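Local coordinates for NudC domain-containing protein 2 (Mus musculus, PDB 2RH0), which interacts with LIS1 and may regulate the LIS1/dynein pathway by stabilizing LIS1 together with the Hsp90 chaperone, at residues G16-Y19 against E24-I27; R47-A52 against E57-K62; R91-C96 against L121-K126. All coordinates share one frame; numbering follows the deposited sequence. Where two conformers were deposited one is given.

Contact 1: residues G16-Y19 against E24-I27; sequences GQWY and EVFI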
loop_
_atom_site.group_PDB
_atom_site.type_symbol
_atom_site.label_atom_id
_atom_site.label_comp_id
_atom_site.label_asym_id
_atom_site.label_seq_id
_atom_site.Cartn_x
_atom_site.Cartn_y
_atom_site.Cartn_z
ATOM N N GLY A 16 7.130 1.600 -8.853
ATOM C CA GLY A 16 6.252 1.844 -7.722
ATOM C C GLY A 16 5.073 0.892 -7.650
ATOM O O GLY A 16 5.268 -0.313 -7.565
ATOM N N GLN A 17 3.843 1.421 -7.662
ATOM C CA GLN A 17 2.670 0.575 -7.612
ATOM C C GLN A 17 1.449 1.297 -8.133
ATOM O O GLN A 17 1.457 2.540 -8.295
ATOM C CB GLN A 17 2.429 0.065 -6.204
ATOM C CG GLN A 17 2.226 1.126 -5.147
ATOM C CD GLN A 17 2.176 0.593 -3.687
ATOM O OE1 GLN A 17 1.725 1.300 -2.815
ATOM N NE2 GLN A 17 2.643 -0.624 -3.437
ATOM N N TRP A 18 0.433 0.517 -8.482
ATOM C CA TRP A 18 -0.854 1.079 -8.821
ATOM C C TRP A 18 -1.932 0.316 -8.090
ATOM O O TRP A 18 -1.731 -0.825 -7.647
ATOM C CB TRP A 18 -1.092 1.060 -10.356
ATOM C CG TRP A 18 -1.263 -0.330 -10.946
ATOM C CD1 TRP A 18 -0.281 -1.178 -11.340
ATOM C CD2 TRP A 18 -2.487 -0.991 -11.199
ATOM N NE1 TRP A 18 -0.823 -2.351 -11.796
ATOM C CE2 TRP A 18 -2.183 -2.249 -11.729
ATOM C CE3 TRP A 18 -3.835 -0.624 -11.053
ATOM C CZ2 TRP A 18 -3.165 -3.152 -12.098
ATOM C CZ3 TRP A 18 -4.798 -1.512 -11.407
ATOM C CH2 TRP A 18 -4.463 -2.781 -11.900
ATOM N N TYR A 19 -3.098 0.936 -7.994
ATOM C CA TYR A 19 -4.253 0.340 -7.366
ATOM C C TYR A 19 -5.500 1.063 -7.837
ATOM O O TYR A 19 -5.405 2.000 -8.598
ATOM C CB TYR A 19 -4.118 0.382 -5.862
ATOM C CG TYR A 19 -3.780 1.716 -5.258
ATOM C CD1 TYR A 19 -2.458 2.091 -5.061
ATOM C CD2 TYR A 19 -4.779 2.573 -4.806
ATOM C CE1 TYR A 19 -2.118 3.326 -4.456
ATOM C CE2 TYR A 19 -4.452 3.821 -4.184
ATOM C CZ TYR A 19 -3.128 4.174 -4.028
ATOM O OH TYR A 19 -2.825 5.371 -3.466
ATOM N N GLU A 24 -11.764 5.344 -9.442
ATOM C CA GLU A 24 -10.479 5.884 -9.839
ATOM C C GLU A 24 -9.387 4.842 -9.937
ATOM O O GLU A 24 -9.498 3.705 -9.408
ATOM C CB GLU A 24 -10.060 6.974 -8.861
ATOM C CG GLU A 24 -10.998 8.201 -8.841
ATOM C CD GLU A 24 -10.707 9.165 -7.728
ATOM O OE1 GLU A 24 -10.476 8.730 -6.572
ATOM O OE2 GLU A 24 -10.744 10.380 -7.976
ATOM N N VAL A 25 -8.348 5.240 -10.664
ATOM C CA VAL A 25 -7.098 4.493 -10.753
ATOM C C VAL A 25 -5.977 5.339 -10.176
ATOM O O VAL A 25 -5.920 6.551 -10.415
ATOM C CB VAL A 25 -6.812 4.053 -12.196
ATOM C CG1 VAL A 25 -5.477 3.293 -12.266
ATOM C CG2 VAL A 25 -8.017 3.227 -12.737
ATOM N N PHE A 26 -5.097 4.714 -9.388
ATOM C CA PHE A 26 -4.024 5.418 -8.676
ATOM C C PHE A 26 -2.710 4.871 -9.142
ATOM O O PHE A 26 -2.563 3.665 -9.271
ATOM C CB PHE A 26 -4.177 5.231 -7.147
ATOM C CG PHE A 26 -5.492 5.776 -6.607
ATOM C CD1 PHE A 26 -6.644 5.047 -6.709
ATOM C CD2 PHE A 26 -5.555 7.028 -6.004
ATOM C CE1 PHE A 26 -7.849 5.541 -6.268
ATOM C CE2 PHE A 26 -6.772 7.522 -5.540
ATOM C CZ PHE A 26 -7.912 6.771 -5.683
ATOM N N ILE A 27 -1.788 5.761 -9.474
ATOM C CA ILE A 27 -0.452 5.377 -9.936
ATOM C C ILE A 27 0.527 6.112 -9.067
ATOM O O ILE A 27 0.546 7.331 -9.079
ATOM C CB ILE A 27 -0.175 5.732 -11.446
ATOM C CG1 ILE A 27 -1.364 5.333 -12.329
ATOM C CG2 ILE A 27 1.150 5.053 -11.933
ATOM C CD1 ILE A 27 -1.232 5.793 -13.769
#
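Tyr19 and Phe26 face each other across two antiparallel strands, a beta hairpin of the CS domain, and hold them together through both backbone and rings. The backbone part is a hydrogen-bonded pair: Phe26 N donates a hydrogen bond to Tyr19 O at 2.8 Å, and Tyr19 N returns one to Phe26 O at 3.1 Å. Next along, Trp18 and Ile27 form a non-hydrogen-bonded pair, where Trp18 CA lies 3.1 Å from Phe26 O, a bent CA-H...O contact.

The aromatic part lies on one side of the sheet. CG of Tyr19 is held between its backbone N and carbonyl carbon (chi1 51°), which swings the ring over its neighbour. Phe26 CB then sits over one face of the Tyr19 ring, 3.5 Å from its centroid, a CH-pi contact. The two ring planes are nearly parallel, at 9°, yet slid so far apart that they hardly overlap; the closest atoms are Tyr19 CE2 and Phe26 CG, at 3.3 Å.

On the other side of the sheet apolar contact is sparse: Trp18 CE3 approaches Val25 CG1 at 4.4 Å. Tyr19 OH bonds both Glu28 OE2 and Arg83 of the second subunit, and strand 24-30 continues the sheet into that subunit. With an alanine here, Phe26 CB would probably lose the ring it lies over, and Glu28 and Arg83 of the second subunit their shared hydroxyl. The chemistry thus implies a tyrosine with two jobs, its ring face covering a neighbour within the hairpin and its hydroxyl reaching charged groups on both subunits.

Contact 2: residues R47-A52 against E57-K62; sequences RHVALA and EILKGK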
loop_
_atom_site.group_PDB
_atom_site.type_symbol
_atom_site.label_atom_id
_atom_site.label_comp_id
_atom_site.label_asym_id
_atom_site.label_seq_id
_atom_site.Cartn_x
_atom_site.Cartn_y
_atom_site.Cartn_z
ATOM N N ARG A 47 -7.090 7.612 -22.883
ATOM C CA ARG A 47 -6.647 6.243 -22.991
ATOM C C ARG A 47 -5.135 6.087 -23.036
ATOM O O ARG A 47 -4.626 5.007 -23.293
ATOM C CB ARG A 47 -7.312 5.662 -24.227
ATOM C CG ARG A 47 -7.284 4.185 -24.351
ATOM C CD ARG A 47 -8.061 3.461 -23.278
ATOM N NE ARG A 47 -7.913 2.023 -23.487
ATOM C CZ ARG A 47 -8.799 1.255 -24.111
ATOM N NH1 ARG A 47 -9.947 1.768 -24.577
ATOM N NH2 ARG A 47 -8.537 -0.044 -24.243
ATOM N N HIS A 48 -4.410 7.161 -22.736
ATOM C CA HIS A 48 -2.941 7.153 -22.714
ATOM C C HIS A 48 -2.402 8.027 -21.632
ATOM O O HIS A 48 -3.013 9.053 -21.272
ATOM C CB HIS A 48 -2.414 7.715 -24.014
ATOM C CG HIS A 48 -2.644 6.813 -25.172
ATOM N ND1 HIS A 48 -3.789 6.865 -25.931
ATOM C CD2 HIS A 48 -1.883 5.823 -25.687
ATOM C CE1 HIS A 48 -3.723 5.928 -26.859
ATOM N NE2 HIS A 48 -2.583 5.279 -26.730
ATOM N N VAL A 49 -1.254 7.610 -21.124
ATOM C CA VAL A 49 -0.526 8.332 -20.092
ATOM C C VAL A 49 0.950 8.346 -20.444
ATOM O O VAL A 49 1.434 7.446 -21.140
ATOM C CB VAL A 49 -0.705 7.724 -18.660
ATOM C CG1 VAL A 49 -2.160 7.893 -18.195
ATOM C CG2 VAL A 49 -0.262 6.226 -18.599
ATOM N N ALA A 50 1.656 9.363 -19.934
ATOM C CA ALA A 50 3.092 9.540 -20.172
ATOM C C ALA A 50 3.666 10.349 -19.056
ATOM O O ALA A 50 3.106 11.376 -18.691
ATOM C CB ALA A 50 3.361 10.246 -21.521
ATOM N N LEU A 51 4.782 9.892 -18.518
ATOM C CA LEU A 51 5.457 10.586 -17.434
ATOM C C LEU A 51 6.945 10.506 -17.659
ATOM O O LEU A 51 7.495 9.426 -17.868
ATOM C CB LEU A 51 5.097 9.962 -16.095
ATOM C CG LEU A 51 5.821 10.437 -14.826
ATOM C CD1 LEU A 51 5.539 11.891 -14.429
ATOM C CD2 LEU A 51 5.376 9.538 -13.794
ATOM N N ALA A 52 7.587 11.663 -17.624
ATOM C CA ALA A 52 9.029 11.792 -17.737
ATOM C C ALA A 52 9.447 12.701 -16.589
ATOM O O ALA A 52 8.735 13.648 -16.274
ATOM C CB ALA A 52 9.420 12.397 -19.052
ATOM N N GLU A 57 12.016 9.188 -19.509
ATOM C CA GLU A 57 10.673 8.609 -19.564
ATOM C C GLU A 57 10.586 7.504 -18.551
ATOM O O GLU A 57 11.420 6.601 -18.570
ATOM C CB GLU A 57 10.384 8.045 -20.954
ATOM C CG GLU A 57 8.989 7.467 -21.157
ATOM C CD GLU A 57 8.883 6.696 -22.475
ATOM O OE1 GLU A 57 9.115 7.296 -23.557
ATOM O OE2 GLU A 57 8.582 5.473 -22.422
ATOM N N ILE A 58 9.599 7.580 -17.655
ATOM C CA ILE A 58 9.402 6.552 -16.629
ATOM C C ILE A 58 8.226 5.628 -16.939
ATOM O O ILE A 58 8.282 4.434 -16.675
ATOM C CB ILE A 58 9.131 7.162 -15.254
ATOM C CG1 ILE A 58 10.128 8.257 -14.919
ATOM C CG2 ILE A 58 9.171 6.092 -14.219
ATOM C CD1 ILE A 58 11.541 7.849 -15.094
ATOM N N LEU A 59 7.168 6.181 -17.527
ATOM C CA LEU A 59 5.988 5.430 -17.810
ATOM C C LEU A 59 5.310 6.016 -19.029
ATOM O O LEU A 59 5.221 7.214 -19.173
ATOM C CB LEU A 59 5.070 5.513 -16.600
ATOM C CG LEU A 59 3.599 5.231 -16.767
ATOM C CD1 LEU A 59 3.370 3.759 -17.130
ATOM C CD2 LEU A 59 2.923 5.595 -15.464
ATOM N N LYS A 60 4.834 5.167 -19.918
ATOM C CA LYS A 60 4.192 5.646 -21.130
ATOM C C LYS A 60 3.463 4.493 -21.734
ATOM O O LYS A 60 4.066 3.446 -21.954
ATOM C CB LYS A 60 5.236 6.109 -22.137
ATOM C CG LYS A 60 4.642 6.721 -23.417
ATOM C CD LYS A 60 5.722 6.964 -24.443
ATOM C CE LYS A 60 5.390 8.128 -25.365
ATOM N NZ LYS A 60 3.992 8.116 -25.860
ATOM N N GLY A 61 2.192 4.674 -22.037
ATOM C CA GLY A 61 1.480 3.629 -22.717
ATOM C C GLY A 61 0.009 3.859 -22.754
ATOM O O GLY A 61 -0.484 4.877 -22.287
ATOM N N LYS A 62 -0.672 2.869 -23.308
ATOM C CA LYS A 62 -2.094 2.901 -23.511
ATOM C C LYS A 62 -2.741 2.316 -22.287
ATOM O O LYS A 62 -2.348 1.219 -21.816
ATOM C CB LYS A 62 -2.469 2.067 -24.726
ATOM C CG LYS A 62 -3.934 2.142 -25.091
ATOM C CD LYS A 62 -4.278 1.093 -26.088
ATOM C CE LYS A 62 -5.517 1.424 -26.885
ATOM N NZ LYS A 62 -5.804 0.252 -27.778
HETATM O O HOH W 1 1.321 7.947 -24.472
#
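Lys62, Leu51 and Leu59 give up much of the surface lost where 47-52 and 57-62 pair as an antiparallel hairpin of the CS domain. Lys62 runs out extended beside the start of the other strand. Its CB and CG pass the His48 ring, each 3.8 Å from NE2, while CE lies over one face of the Arg47 guanidinium, toward its rim. Arg47 NH2 and Lys62 NZ come within 4.5 Å, two like charges, but the salt bridge of Lys62 NZ to Glu102 of the second subunit probably offsets the repulsion; Arg47 NE bonds Leu63 O.

Leu51 stands opposite a classic beta bulge formed by Ile58 and Leu59. Its carbonyl O accepts from two N-H groups, Ile58 N at 2.8 Å and Leu59 N at 3.3 Å, and its own N bonds Leu59 O at 2.8 Å. The leucines turn to the same side of the sheet, CB to CB 4.5 Å. Leu59 CG also approaches Val49 CG2. Further along, Val49 and Gly61 exchange two backbone bonds; Gly61 has backbone angles that would jam a CB against the preceding carbonyl.

Strand 48-53 is the middle one of three, with 40-44 along its other edge. The leucine side packs on Ile27 and Val29 of strand 24-30, on Ile40 and on Trp15; Val82 and Tyr105 of the second subunit also pack here.

Contact 3: residues R91-C96 against L121-K126; sequences RDAANC and LERFQK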
loop_
_atom_site.group_PDB
_atom_site.type_symbol
_atom_site.label_atom_id
_atom_site.label_comp_id
_atom_site.label_asym_id
_atom_site.label_seq_id
_atom_site.Cartn_x
_atom_site.Cartn_y
_atom_site.Cartn_z
ATOM N N ARG A 91 4.594 -17.531 13.547
ATOM C CA ARG A 91 4.481 -17.200 12.113
ATOM C C ARG A 91 3.546 -18.114 11.276
ATOM O O ARG A 91 3.829 -18.397 10.119
ATOM C CB ARG A 91 5.898 -17.227 11.511
ATOM C CG ARG A 91 6.800 -16.213 12.136
ATOM C CD ARG A 91 8.270 -16.351 11.792
ATOM N NE ARG A 91 8.967 -16.346 13.077
ATOM C CZ ARG A 91 9.872 -17.230 13.498
ATOM N NH1 ARG A 91 10.333 -18.170 12.685
ATOM N NH2 ARG A 91 10.384 -17.123 14.728
ATOM N N ASP A 92 2.449 -18.580 11.863
ATOM C CA ASP A 92 1.457 -19.391 11.148
ATOM C C ASP A 92 0.411 -18.455 10.505
ATOM O O ASP A 92 0.287 -17.287 10.927
ATOM C CB ASP A 92 0.749 -20.338 12.126
ATOM C CG ASP A 92 1.723 -21.231 12.897
ATOM O OD1 ASP A 92 2.758 -21.660 12.311
ATOM O OD2 ASP A 92 1.441 -21.511 14.092
ATOM N N ALA A 93 -0.360 -18.944 9.530
ATOM C CA ALA A 93 -1.478 -18.128 8.999
ATOM C C ALA A 93 -2.509 -17.820 10.114
ATOM O O ALA A 93 -3.272 -16.844 10.012
ATOM C CB ALA A 93 -2.153 -18.781 7.769
ATOM N N ALA A 94 -2.517 -18.660 11.161
ATOM C CA ALA A 94 -3.349 -18.462 12.372
ATOM C C ALA A 94 -2.788 -17.400 13.339
ATOM O O ALA A 94 -3.397 -17.144 14.378
ATOM C CB ALA A 94 -3.520 -19.767 13.126
ATOM N N ASN A 95 -1.621 -16.832 13.023
ATOM C CA ASN A 95 -1.059 -15.687 13.753
ATOM C C ASN A 95 -1.210 -14.423 12.906
ATOM O O ASN A 95 -0.283 -13.671 12.673
ATOM C CB ASN A 95 0.401 -15.937 14.064
ATOM C CG ASN A 95 0.611 -17.197 14.878
ATOM O OD1 ASN A 95 1.226 -18.158 14.400
ATOM N ND2 ASN A 95 0.090 -17.211 16.118
ATOM N N CYS A 96 -2.411 -14.216 12.417
ATOM C CA CYS A 96 -2.715 -13.026 11.684
ATOM C C CYS A 96 -3.059 -11.955 12.725
ATOM O O CYS A 96 -4.031 -12.109 13.451
ATOM C CB CYS A 96 -3.883 -13.307 10.793
ATOM S SG CYS A 96 -4.331 -11.884 9.804
ATOM N N LEU A 121 -3.121 -17.622 1.763
ATOM C CA LEU A 121 -2.573 -17.815 0.433
ATOM C C LEU A 121 -1.067 -17.924 0.419
ATOM O O LEU A 121 -0.530 -18.772 -0.271
ATOM C CB LEU A 121 -2.959 -16.658 -0.460
ATOM C CG LEU A 121 -2.269 -16.614 -1.826
ATOM C CD1 LEU A 121 -2.690 -17.856 -2.670
ATOM C CD2 LEU A 121 -2.625 -15.309 -2.490
ATOM N N GLU A 122 -0.376 -17.033 1.140
ATOM C CA GLU A 122 1.079 -17.104 1.265
ATOM C C GLU A 122 1.468 -18.489 1.779
ATOM O O GLU A 122 2.416 -19.099 1.327
ATOM C CB GLU A 122 1.582 -16.047 2.264
ATOM C CG GLU A 122 3.091 -15.815 2.259
ATOM C CD GLU A 122 3.578 -14.938 3.434
ATOM O OE1 GLU A 122 2.773 -14.168 3.994
ATOM O OE2 GLU A 122 4.779 -14.998 3.781
ATOM N N ARG A 123 0.726 -18.967 2.748
ATOM C CA ARG A 123 0.984 -20.253 3.391
ATOM C C ARG A 123 0.705 -21.398 2.413
ATOM O O ARG A 123 1.447 -22.360 2.354
ATOM C CB ARG A 123 0.069 -20.387 4.596
ATOM C CG ARG A 123 0.331 -21.609 5.450
ATOM C CD ARG A 123 1.672 -21.419 6.166
ATOM N NE ARG A 123 2.563 -22.578 6.061
ATOM C CZ ARG A 123 3.675 -22.730 6.773
ATOM N NH1 ARG A 123 4.028 -21.806 7.665
ATOM N NH2 ARG A 123 4.420 -23.818 6.605
ATOM N N PHE A 124 -0.377 -21.273 1.657
ATOM C CA PHE A 124 -0.750 -22.273 0.677
ATOM C C PHE A 124 0.382 -22.379 -0.363
ATOM O O PHE A 124 0.833 -23.464 -0.686
ATOM C CB PHE A 124 -2.102 -21.889 0.022
ATOM C CG PHE A 124 -2.715 -22.998 -0.780
ATOM C CD1 PHE A 124 -3.252 -24.105 -0.143
ATOM C CD2 PHE A 124 -2.717 -22.961 -2.155
ATOM C CE1 PHE A 124 -3.793 -25.158 -0.874
ATOM C CE2 PHE A 124 -3.261 -23.993 -2.883
ATOM C CZ PHE A 124 -3.803 -25.098 -2.243
ATOM N N GLN A 125 0.860 -21.245 -0.856
ATOM C CA GLN A 125 1.948 -21.216 -1.808
ATOM C C GLN A 125 3.197 -21.845 -1.240
ATOM O O GLN A 125 3.851 -22.614 -1.919
ATOM C CB GLN A 125 2.213 -19.767 -2.279
ATOM C CG GLN A 125 1.057 -19.260 -3.183
ATOM C CD GLN A 125 1.049 -17.752 -3.457
ATOM O OE1 GLN A 125 1.574 -16.952 -2.685
ATOM N NE2 GLN A 125 0.389 -17.367 -4.540
ATOM N N LYS A 126 3.542 -21.526 -0.008
ATOM C CA LYS A 126 4.719 -22.115 0.648
ATOM C C LYS A 126 4.598 -23.657 0.852
ATOM O O LYS A 126 5.590 -24.394 0.781
ATOM C CB LYS A 126 4.924 -21.438 1.988
ATOM C CG LYS A 126 6.223 -21.713 2.643
ATOM C CD LYS A 126 6.161 -21.415 4.134
ATOM C CE LYS A 126 7.479 -21.783 4.804
ATOM N NZ LYS A 126 7.435 -21.666 6.292
#
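Ala93 and Arg123 make the closest apolar approach between the loop 91-96 and the helix segment 121-126, methyl to methylene, with their CB atoms 4.2 Å apart. The alanine CB points toward the helix, and the arginine CB toward the loop. No hydrogen bond crosses between the segments, and the pair buries little surface.

The polar part of the contact is looser. CG of Arg123 stands opposite its own backbone N (chi1 -174°), and the chain then bends at chi2 and chi3, which carries the guanidinium alongside the loop. Arg91 O lies at the edge of that group, near its plane, but 4.2 Å from NH1, too far for a bond. Asp92 OD1 is 4.8 Å from the same NH1, so any attraction between these opposite charges is probably modest. The firm partner of Arg123 is Glu127, which salt-bridges NE from further along the helix, while Lys126 CD rests over the centre of one guanidinium face, 3.8 Å above the plane. The head group is probably held largely by residues of its own helix, though Leu22 of the second subunit also packs on Arg123.

Hydrogen bonds within the loop give it its shape. Asn95 N reaches back to Asp92 O at 2.9 Å, and the Asn95 side chain doubles the closure: OD1 accepts from Asp92 N at 2.8 Å, in the plane of the amide carbonyl and on a lone pair. Ala93 is the second residue of the turn, and its carbonyl O is bonded by Gln116 from an earlier turn of the helix.

The arrangement is a type I beta turn from Asp92 to Asn95 laid against helix 109-127, in a loop that follows strand 81-87 and a region that the second subunit also reaches.

How the contacts relate
From the N terminus, contact 1 closes first, its short connection turning strand 16-20 back into strand 24-30. Contact 2 does the same for strands 48-53 and 56-62. Contact 3 closes a longer loop, taking in strand 104-106 and most of helix 109-127. The three follow in series; none nests or crosses. The hairpins of contacts 1 and 2 belong to different three-stranded sheets and touch where Ile27 CG2 meets Leu59 CD2 at 4.0 Å; the centres of the two contacts are about 13 Å apart. Contact 3 stands apart, its centre about 37 Å from that of contact 2, on the opposite side of the chain's centre. All three also meet the second subunit.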